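Local coordinates for protein pectinesterase 1 (Solanum lycopersicum, PDB 1XG2) that removes methyl esters from cell-wall pectin by hydrolysis, releasing methanol, and may help prepare tomato cell walls for softening during fruit ripening, at residues T66-L71 with C98-A103; A83-V88 with V111-G116; R228-E233 with T256-E261; V161-C166 with T193-Q198. One frame throughout, in Å; residues are numbered along the deposited sequence.

How the interactions relate
All four contacts join neighbouring parallel strands of one right-handed beta-helix, the catalytic domain of the enzyme. Interactions 1 and 2 lie in different sheets, their centres about 11 Å apart, and the chain passes from strand 65-69 to 85-87 and from 98-101 to 113-115; their segments alternate in sequence, and bonds such as Asn-101 ND2 to Val-111 O tie them together. Interaction 4 comes next, then interaction 3, both in the large sheet, where strands 194-198 and 228-232 are neighbours and the centres are about 10 Å apart. Interactions 1 and 3, about 29 Å between centres, sit on opposite sides of the chain's centre; the same strand pairing recurs along the beta-helix that carries the active site.

Interaction 1. Residues T66-L71 with C98-A103; sequences TITGSL and CIQNTA
Thr-68 and Gln-100 meet on a parallel strand pair of the beta-helix, where 65-69 and 98-101 stack as successive rungs of one sheet. The tight part is the strand pairing itself: Ile-67 N gives a nearly straight bond to Cys-98 O (2.9 Å), and Gln-100 N returns one to Ile-67 O. On the face of Ile-67 and Ile-99 the two side chains lie side by side, pointing the same way, CG1 of Ile-67 resting on CD1 of Ile-99 at 3.8 Å.

The other face is more polar. With CG of Gln-100 set between its backbone N and carbonyl carbon (chi1 62°), the chain runs alongside Thr-68, and Thr-68 OG1 donates to Gln-100 OE1 at 2.8 Å. CG2 of Thr-66 packs on CG of the same glutamine. The loose side is the exposed end, Ser-70, Leu-71 and Thr-102, where a water links Thr-68 OG1 to Thr-102 OG1, 2.7 Å from each.

Asn-101, last in its strand, ties the ends together. Its OD1 accepts from Ala-103 N, an Asx turn; ND2 also donates to Val-111 O, in the loop before strand 113-115. Across the pair, Asn-101 ND2 reaches Leu-71 O at 2.9 Å, an oxygen near the amide plane.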
# COMPACT_ATOMS: atom_id res chain seq x y z
N THR A 66 -17.56 -0.11 -14.76
CA THR A 66 -17.45 -0.39 -13.33
C THR A 66 -17.14 -1.88 -13.09
O THR A 66 -17.82 -2.76 -13.64
CB THR A 66 -18.78 -0.05 -12.65
OG1 THR A 66 -19.03 1.36 -12.73
CG2 THR A 66 -18.72 -0.32 -11.18
N ILE A 67 -16.13 -2.15 -12.28
CA ILE A 67 -15.89 -3.49 -11.74
C ILE A 67 -16.39 -3.45 -10.32
O ILE A 67 -15.98 -2.58 -9.55
CB ILE A 67 -14.39 -3.85 -11.78
CG1 ILE A 67 -13.79 -3.50 -13.13
CG2 ILE A 67 -14.18 -5.34 -11.46
CD1 ILE A 67 -14.49 -4.13 -14.34
N THR A 68 -17.28 -4.38 -9.96
CA THR A 68 -17.92 -4.33 -8.66
C THR A 68 -17.91 -5.67 -7.94
O THR A 68 -17.87 -6.73 -8.57
CB THR A 68 -19.36 -3.76 -8.78
OG1 THR A 68 -19.92 -3.53 -7.47
CG2 THR A 68 -20.31 -4.73 -9.46
N GLY A 69 -17.88 -5.59 -6.62
CA GLY A 69 -17.92 -6.75 -5.73
C GLY A 69 -18.37 -6.30 -4.36
O GLY A 69 -18.60 -5.11 -4.14
N SER A 70 -18.50 -7.24 -3.42
CA SER A 70 -19.01 -6.94 -2.09
C SER A 70 -18.41 -7.80 -0.97
O SER A 70 -19.01 -7.91 0.11
CB SER A 70 -20.55 -7.07 -2.06
OG SER A 70 -20.96 -8.33 -2.56
N LEU A 71 -17.22 -8.37 -1.19
CA LEU A 71 -16.54 -9.14 -0.14
C LEU A 71 -16.14 -8.21 1.01
O LEU A 71 -15.85 -7.04 0.80
CB LEU A 71 -15.33 -9.90 -0.67
CG LEU A 71 -15.57 -10.78 -1.88
CD1 LEU A 71 -14.24 -11.34 -2.37
CD2 LEU A 71 -16.58 -11.90 -1.59
N CYS A 98 -14.11 2.51 -12.95
CA CYS A 98 -14.52 2.54 -11.54
C CYS A 98 -14.28 1.17 -10.94
O CYS A 98 -14.60 0.17 -11.55
CB CYS A 98 -16.01 2.89 -11.42
SG CYS A 98 -16.64 2.72 -9.73
N ILE A 99 -13.67 1.12 -9.75
CA ILE A 99 -13.59 -0.09 -8.95
C ILE A 99 -14.39 0.20 -7.70
O ILE A 99 -14.16 1.19 -7.03
CB ILE A 99 -12.14 -0.45 -8.56
CG1 ILE A 99 -11.21 -0.46 -9.79
CG2 ILE A 99 -12.11 -1.81 -7.87
CD1 ILE A 99 -11.64 -1.35 -10.92
N GLN A 100 -15.34 -0.67 -7.39
CA GLN A 100 -16.19 -0.44 -6.24
C GLN A 100 -16.43 -1.69 -5.42
O GLN A 100 -16.40 -2.82 -5.93
CB GLN A 100 -17.52 0.18 -6.65
CG GLN A 100 -18.36 -0.64 -7.57
CD GLN A 100 -19.83 -0.14 -7.62
OE1 GLN A 100 -20.73 -0.92 -7.90
NE2 GLN A 100 -20.05 1.14 -7.39
N ASN A 101 -16.65 -1.45 -4.14
CA ASN A 101 -17.11 -2.48 -3.21
C ASN A 101 -18.41 -1.97 -2.57
O ASN A 101 -18.42 -0.93 -1.91
CB ASN A 101 -16.04 -2.82 -2.18
CG ASN A 101 -16.40 -4.03 -1.35
OD1 ASN A 101 -17.55 -4.17 -0.91
ND2 ASN A 101 -15.45 -4.93 -1.15
N THR A 102 -19.50 -2.70 -2.79
CA THR A 102 -20.84 -2.28 -2.37
C THR A 102 -21.30 -2.87 -1.03
O THR A 102 -22.48 -2.77 -0.68
CB THR A 102 -21.87 -2.67 -3.43
OG1 THR A 102 -21.82 -4.09 -3.64
CG2 THR A 102 -21.53 -2.07 -4.79
N ALA A 103 -20.38 -3.47 -0.29
CA ALA A 103 -20.74 -4.09 0.99
C ALA A 103 -21.44 -3.14 1.95
O ALA A 103 -22.40 -3.52 2.62
CB ALA A 103 -19.52 -4.70 1.65
O HOH W 1 -21.37 -5.26 -6.07

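Interaction 2. Residues A83-V88 with V111-G116; sequences ATLAAV and VALRVG
Ala-86 and Arg-114 face each other in a parallel sheet of the pectinesterase beta-helix, close to the catalytic region: the side chain of Val-111 is about 4 Å from that of Asp-132, the predicted proton donor. Strands 85-87 and 113-115 run in step. Leu-85 N donates to Ala-112 O, Arg-114 N to Leu-85 O (2.9 Å), Ala-87 N to Arg-114 O, and Gly-116 N to Ala-87 O (2.8 Å).

Arg-114 buries more surface in this contact than any other residue. Its CB touches Ala-83 CB at 3.8 Å, and the chain stays extended until a bend at chi3 (61°) turns the guanidinium over the methyl of Ala-86. That methyl lies over one face, off towards the rim, with CB 3.3 Å from Arg-114 NH2, while Val-88 CG1 comes to the guanidinium's edge near NH1. The charged end is gripped from outside the pair by Phe-80, whose carbonyl accepts from NE and whose ring makes a cation-pi contact. Val-88 also packs on Asp-81 of the pectinesterase inhibitor chain.

On the opposite face Leu-85 and Leu-113 lie alongside, their tips modelled 3.4 Å apart (CD2 of Leu-85 to CD1 of Leu-113), a doubtful closeness. Strand 98-101 lies against Thr-84 and Leu-85, and strand 140-144 against Val-115. Within its sheet the pair lies between strand 46-48, which bonds the 83-88 side, and strand 134-136, against which Leu-113 and Arg-114 pack.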
# COMPACT_ATOMS: atom_id res chain seq x y z
N ALA A 83 -10.74 -7.30 -1.68
CA ALA A 83 -10.67 -6.38 -2.83
C ALA A 83 -11.49 -6.85 -4.03
O ALA A 83 -11.37 -7.98 -4.47
CB ALA A 83 -9.22 -6.19 -3.24
N THR A 84 -12.30 -5.96 -4.58
CA THR A 84 -12.93 -6.19 -5.87
C THR A 84 -11.89 -6.43 -6.95
O THR A 84 -11.98 -7.41 -7.70
CB THR A 84 -13.84 -5.00 -6.22
OG1 THR A 84 -14.94 -4.99 -5.30
CG2 THR A 84 -14.47 -5.14 -7.59
N LEU A 85 -10.90 -5.55 -7.03
CA LEU A 85 -9.74 -5.72 -7.90
C LEU A 85 -8.45 -5.59 -7.09
O LEU A 85 -8.29 -4.66 -6.31
CB LEU A 85 -9.75 -4.69 -9.02
CG LEU A 85 -8.71 -4.93 -10.14
CD1 LEU A 85 -9.24 -4.54 -11.51
CD2 LEU A 85 -7.45 -4.17 -9.89
N ALA A 86 -7.53 -6.54 -7.28
CA ALA A 86 -6.24 -6.58 -6.59
C ALA A 86 -5.16 -6.72 -7.66
O ALA A 86 -5.29 -7.55 -8.55
CB ALA A 86 -6.18 -7.75 -5.64
N ALA A 87 -4.10 -5.92 -7.59
CA ALA A 87 -3.03 -5.96 -8.59
C ALA A 87 -1.66 -5.86 -7.93
O ALA A 87 -1.41 -4.97 -7.14
CB ALA A 87 -3.20 -4.83 -9.58
N VAL A 88 -0.78 -6.80 -8.28
CA VAL A 88 0.59 -6.78 -7.80
C VAL A 88 1.61 -6.86 -8.93
O VAL A 88 2.79 -6.70 -8.69
CB VAL A 88 0.85 -7.90 -6.76
CG1 VAL A 88 -0.09 -7.73 -5.57
CG2 VAL A 88 0.70 -9.28 -7.37
N VAL A 111 -12.69 -3.71 0.81
CA VAL A 111 -11.78 -3.00 -0.09
C VAL A 111 -12.33 -2.99 -1.51
O VAL A 111 -12.79 -4.02 -2.02
CB VAL A 111 -10.38 -3.66 -0.07
CG1 VAL A 111 -9.42 -3.00 -1.12
CG2 VAL A 111 -9.78 -3.62 1.31
N ALA A 112 -12.28 -1.82 -2.16
CA ALA A 112 -12.54 -1.74 -3.59
C ALA A 112 -11.29 -2.16 -4.37
O ALA A 112 -11.29 -3.19 -5.05
CB ALA A 112 -12.99 -0.35 -3.98
N LEU A 113 -10.23 -1.39 -4.24
CA LEU A 113 -8.98 -1.65 -4.93
C LEU A 113 -7.83 -1.92 -3.97
O LEU A 113 -7.57 -1.13 -3.06
CB LEU A 113 -8.61 -0.46 -5.81
CG LEU A 113 -7.29 -0.51 -6.57
CD1 LEU A 113 -7.32 -1.56 -7.67
CD2 LEU A 113 -7.00 0.87 -7.14
N ARG A 114 -7.11 -3.02 -4.19
CA ARG A 114 -5.83 -3.24 -3.54
C ARG A 114 -4.72 -3.22 -4.58
O ARG A 114 -4.78 -3.90 -5.59
CB ARG A 114 -5.78 -4.55 -2.77
CG ARG A 114 -4.38 -4.94 -2.32
CD ARG A 114 -4.36 -6.02 -1.26
NE ARG A 114 -4.97 -7.26 -1.74
CZ ARG A 114 -4.38 -8.12 -2.58
NH1 ARG A 114 -3.16 -7.91 -3.04
NH2 ARG A 114 -5.03 -9.22 -2.94
N VAL A 115 -3.70 -2.42 -4.31
CA VAL A 115 -2.52 -2.37 -5.15
C VAL A 115 -1.28 -2.69 -4.32
O VAL A 115 -1.03 -2.05 -3.30
CB VAL A 115 -2.37 -1.00 -5.80
CG1 VAL A 115 -1.18 -0.98 -6.73
CG2 VAL A 115 -3.67 -0.65 -6.58
N GLY A 116 -0.53 -3.70 -4.77
CA GLY A 116 0.81 -4.02 -4.27
C GLY A 116 1.78 -4.20 -5.44
O GLY A 116 2.68 -5.03 -5.38

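Interaction 3. Residues R228-E233 with T256-E261; sequences RTVVME and TLYYGE
Val-230 and Gly-260 pair where strands 228-232 and 258-261 run parallel, 2° apart and 4.7 Å between axes, as adjacent rungs of the beta-helix. Thr-229 bonds through both its N and its O: N donates to Tyr-258 O (3.0 Å), and O accepts from Gly-260 N. Val-231 N then donates to Gly-260 O.

On one face, Val-230 spreads its methyls over a partner that has no side chain. CG1 touches Gly-260 O at 3.6 Å, and CG2, anti to the carbonyl carbon, meets the in-plane edge of the Tyr-258 ring at CE1, 3.9 Å away. An alanine here would remove both methyls and would probably open a gap beside Gly-260, leaving that edge of the Tyr-258 ring without its neighbour.

On the other face the Tyr-259 ring crosses Thr-229, its CE1 3.6 Å from Thr-229 OG1, while Leu-257 CD1 covers part of one ring face and Trp-245 stacks on the ring. The side chain of Tyr-259 is about 5 Å from that of Arg-221, a probable substrate-binding residue; the Tyr-259 hydroxyl also bonds Ser-227 OG, and a water bridges Tyr-259 and Thr-229, 2.9 Å from Tyr-259 OH and 3.0 Å from Thr-229 OG1.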
# COMPACT_ATOMS: atom_id res chain seq x y z
N ARG A 228 3.18 7.54 8.53
CA ARG A 228 3.81 8.68 7.89
C ARG A 228 2.98 9.19 6.72
O ARG A 228 2.87 8.53 5.69
CB ARG A 228 5.22 8.34 7.42
CG ARG A 228 5.93 9.51 6.78
CD ARG A 228 7.43 9.46 6.88
NE ARG A 228 7.95 8.49 5.94
CZ ARG A 228 9.06 8.64 5.25
NH1 ARG A 228 9.83 9.71 5.40
NH2 ARG A 228 9.43 7.69 4.40
N THR A 229 2.42 10.38 6.90
CA THR A 229 1.47 10.96 5.98
C THR A 229 1.68 12.46 5.92
O THR A 229 1.84 13.12 6.95
CB THR A 229 0.05 10.65 6.46
OG1 THR A 229 -0.14 9.23 6.52
CG2 THR A 229 -1.00 11.16 5.48
N VAL A 230 1.68 13.01 4.71
CA VAL A 230 1.78 14.44 4.50
C VAL A 230 0.74 14.88 3.50
O VAL A 230 0.53 14.23 2.47
CB VAL A 230 3.16 14.86 4.02
CG1 VAL A 230 3.18 16.33 3.64
CG2 VAL A 230 4.18 14.59 5.09
N VAL A 231 0.07 15.98 3.84
CA VAL A 231 -0.94 16.56 2.99
C VAL A 231 -0.43 17.96 2.64
O VAL A 231 -0.23 18.77 3.53
CB VAL A 231 -2.28 16.68 3.72
CG1 VAL A 231 -3.30 17.40 2.83
CG2 VAL A 231 -2.80 15.30 4.14
N MET A 232 -0.19 18.22 1.36
CA MET A 232 0.39 19.50 0.95
C MET A 232 -0.19 20.11 -0.31
O MET A 232 -0.67 19.42 -1.19
CB MET A 232 1.92 19.39 0.86
CG MET A 232 2.47 18.40 -0.09
SD MET A 232 4.26 18.10 0.23
CE MET A 232 4.58 17.06 -1.14
N GLU A 233 -0.14 21.44 -0.37
CA GLU A 233 -0.67 22.20 -1.48
C GLU A 233 -2.05 21.72 -1.92
O GLU A 233 -2.35 21.65 -3.11
CB GLU A 233 0.32 22.19 -2.65
CG GLU A 233 1.61 22.93 -2.37
CD GLU A 233 1.51 24.46 -2.51
OE1 GLU A 233 0.44 25.00 -2.93
OE2 GLU A 233 2.51 25.14 -2.19
N THR A 256 6.10 8.90 17.49
CA THR A 256 6.89 8.25 16.44
C THR A 256 6.30 8.38 15.02
O THR A 256 7.00 8.20 14.03
CB THR A 256 7.07 6.75 16.76
OG1 THR A 256 5.81 6.18 17.14
CG2 THR A 256 7.98 6.56 17.98
N LEU A 257 5.00 8.67 14.93
CA LEU A 257 4.40 9.00 13.64
C LEU A 257 5.00 10.30 13.12
O LEU A 257 5.59 11.09 13.88
CB LEU A 257 2.86 9.08 13.76
CG LEU A 257 2.26 10.19 14.66
CD1 LEU A 257 2.22 11.52 13.94
CD2 LEU A 257 0.87 9.80 15.12
N TYR A 258 4.86 10.53 11.82
CA TYR A 258 5.19 11.80 11.19
C TYR A 258 4.03 12.20 10.29
O TYR A 258 3.87 11.65 9.20
CB TYR A 258 6.48 11.71 10.36
CG TYR A 258 6.90 13.05 9.79
CD1 TYR A 258 6.40 13.51 8.57
CD2 TYR A 258 7.81 13.85 10.47
CE1 TYR A 258 6.79 14.75 8.04
CE2 TYR A 258 8.21 15.10 9.95
CZ TYR A 258 7.70 15.53 8.74
OH TYR A 258 8.08 16.75 8.23
N TYR A 259 3.25 13.16 10.77
CA TYR A 259 2.14 13.73 10.03
C TYR A 259 2.46 15.19 9.77
O TYR A 259 2.75 15.95 10.69
CB TYR A 259 0.84 13.60 10.83
CG TYR A 259 0.23 12.21 10.86
CD1 TYR A 259 0.71 11.18 10.05
CD2 TYR A 259 -0.82 11.92 11.73
CE1 TYR A 259 0.16 9.92 10.09
CE2 TYR A 259 -1.41 10.66 11.76
CZ TYR A 259 -0.91 9.66 10.95
OH TYR A 259 -1.48 8.42 11.00
N GLY A 260 2.42 15.59 8.51
CA GLY A 260 2.78 16.94 8.13
C GLY A 260 1.74 17.59 7.25
O GLY A 260 1.06 16.91 6.49
N GLU A 261 1.63 18.91 7.37
CA GLU A 261 0.85 19.74 6.47
C GLU A 261 1.69 20.91 5.97
O GLU A 261 2.35 21.59 6.77
CB GLU A 261 -0.41 20.24 7.16
CG GLU A 261 -1.44 19.15 7.42
CD GLU A 261 -2.61 19.63 8.27
OE1 GLU A 261 -3.49 20.32 7.71
OE2 GLU A 261 -2.66 19.31 9.48
O HOH W 2 -2.38 8.19 8.24

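Interaction 4. Residues V161-C166 with T193-Q198; sequences VVFQKC and TGTSIQ
Gln-164 and Gln-198 stand side by side at the end of two parallel beta-helix strands, 161-164 and 194-198, on the same face as Val-162 and Ser-196. In Gln-164, CB sits 4.0 Å from Gln-198 O and CG 3.7 Å from that oxygen. Beyond CG the chain is extended (chi2 174°), carrying the amide out to its partner: CD lies 4.0 Å from Gln-198 OE1, and NE2 donates to Gln-198 OE1 at 3.0 Å. The two amide planes are turned 53° apart: OE1 lies near the plane of the donor's amide, but NE2 approaches from above the acceptor's carbonyl plane. NE2 also bonds Val-312 O; OE1 of Gln-164 has a weak bond from Arg-144. A leucine in its place would probably leave Gln-198 OE1 and Val-312 O without this donor and let the Gln-198 amide turn more easily.

The opposite face is largely apolar. Phe-163 swings its ring across Ile-197, CD1 to CG1 4.1 Å, while Ser-196 O lies at the ring's edge, 3.8 Å from CD1; Tyr-143 stacks on the ring. Val-161 CG1 touches Thr-195 OG1 at 3.5 Å. Between the two faces run regular backbone bonds, such as Phe-163 N to Ser-196 O (2.9 Å).

Chemically, the two NH2 groups find acceptors in Gln-198 OE1 and backbone carbonyls of the C-terminal segment (Gly-314 O for Gln-198), which probably helps hold that segment against the sheet.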
# COMPACT_ATOMS: atom_id res chain seq x y z
N VAL A 161 3.52 6.16 -1.83
CA VAL A 161 2.43 6.55 -2.70
C VAL A 161 2.19 8.06 -2.70
O VAL A 161 2.15 8.70 -1.65
CB VAL A 161 1.11 5.78 -2.33
CG1 VAL A 161 0.66 6.09 -0.92
CG2 VAL A 161 -0.01 6.12 -3.30
N VAL A 162 2.04 8.61 -3.90
CA VAL A 162 1.62 9.99 -4.10
C VAL A 162 0.28 10.07 -4.83
O VAL A 162 0.08 9.45 -5.88
CB VAL A 162 2.68 10.76 -4.91
CG1 VAL A 162 2.23 12.19 -5.17
CG2 VAL A 162 4.00 10.73 -4.15
N PHE A 163 -0.63 10.83 -4.24
CA PHE A 163 -1.90 11.22 -4.84
C PHE A 163 -1.75 12.64 -5.33
O PHE A 163 -1.38 13.54 -4.56
CB PHE A 163 -3.05 11.14 -3.83
CG PHE A 163 -3.32 9.76 -3.34
CD1 PHE A 163 -2.57 9.22 -2.31
CD2 PHE A 163 -4.32 8.98 -3.92
CE1 PHE A 163 -2.79 7.93 -1.88
CE2 PHE A 163 -4.56 7.69 -3.48
CZ PHE A 163 -3.80 7.17 -2.46
N GLN A 164 -2.00 12.86 -6.61
CA GLN A 164 -1.85 14.16 -7.21
C GLN A 164 -3.08 14.53 -8.01
O GLN A 164 -3.49 13.77 -8.87
CB GLN A 164 -0.62 14.16 -8.10
CG GLN A 164 0.14 15.43 -8.10
CD GLN A 164 1.41 15.30 -8.90
OE1 GLN A 164 1.36 15.10 -10.11
NE2 GLN A 164 2.56 15.40 -8.23
N LYS A 165 -3.65 15.70 -7.74
CA LYS A 165 -4.85 16.17 -8.44
C LYS A 165 -6.00 15.15 -8.40
O LYS A 165 -6.71 14.94 -9.38
CB LYS A 165 -4.51 16.57 -9.88
CG LYS A 165 -3.36 17.57 -9.98
CD LYS A 165 -3.79 18.95 -10.38
CE LYS A 165 -2.61 19.95 -10.38
NZ LYS A 165 -1.88 20.04 -11.70
N CYS A 166 -6.15 14.53 -7.24
CA CYS A 166 -7.28 13.65 -6.96
C CYS A 166 -8.29 14.37 -6.08
O CYS A 166 -7.93 15.27 -5.34
CB CYS A 166 -6.81 12.39 -6.24
SG CYS A 166 -5.72 11.35 -7.26
N THR A 193 8.61 4.41 3.11
CA THR A 193 7.22 4.40 2.66
C THR A 193 6.47 5.53 3.31
O THR A 193 6.97 6.19 4.23
CB THR A 193 6.57 3.08 3.03
OG1 THR A 193 6.75 2.84 4.43
CG2 THR A 193 7.28 1.92 2.35
N GLY A 194 5.25 5.74 2.85
CA GLY A 194 4.38 6.76 3.37
C GLY A 194 3.40 7.24 2.33
O GLY A 194 3.52 6.92 1.16
N THR A 195 2.43 8.03 2.77
CA THR A 195 1.39 8.55 1.90
C THR A 195 1.55 10.05 1.76
O THR A 195 1.59 10.78 2.73
CB THR A 195 0.03 8.22 2.48
OG1 THR A 195 -0.22 6.81 2.35
CG2 THR A 195 -1.09 8.90 1.70
N SER A 196 1.58 10.51 0.53
CA SER A 196 1.71 11.92 0.23
C SER A 196 0.51 12.33 -0.62
O SER A 196 0.21 11.69 -1.62
CB SER A 196 3.00 12.18 -0.53
OG SER A 196 3.07 13.51 -1.01
N ILE A 197 -0.19 13.38 -0.20
CA ILE A 197 -1.36 13.88 -0.89
C ILE A 197 -1.03 15.32 -1.30
O ILE A 197 -0.77 16.16 -0.44
CB ILE A 197 -2.57 13.84 0.06
CG1 ILE A 197 -2.99 12.38 0.31
CG2 ILE A 197 -3.78 14.65 -0.48
CD1 ILE A 197 -3.83 12.22 1.57
N GLN A 198 -1.05 15.58 -2.59
CA GLN A 198 -0.54 16.83 -3.17
C GLN A 198 -1.45 17.37 -4.25
O GLN A 198 -1.81 16.63 -5.16
CB GLN A 198 0.85 16.56 -3.78
CG GLN A 198 1.64 17.80 -4.12
CD GLN A 198 2.95 17.48 -4.83
OE1 GLN A 198 3.07 16.44 -5.50
NE2 GLN A 198 3.93 18.38 -4.70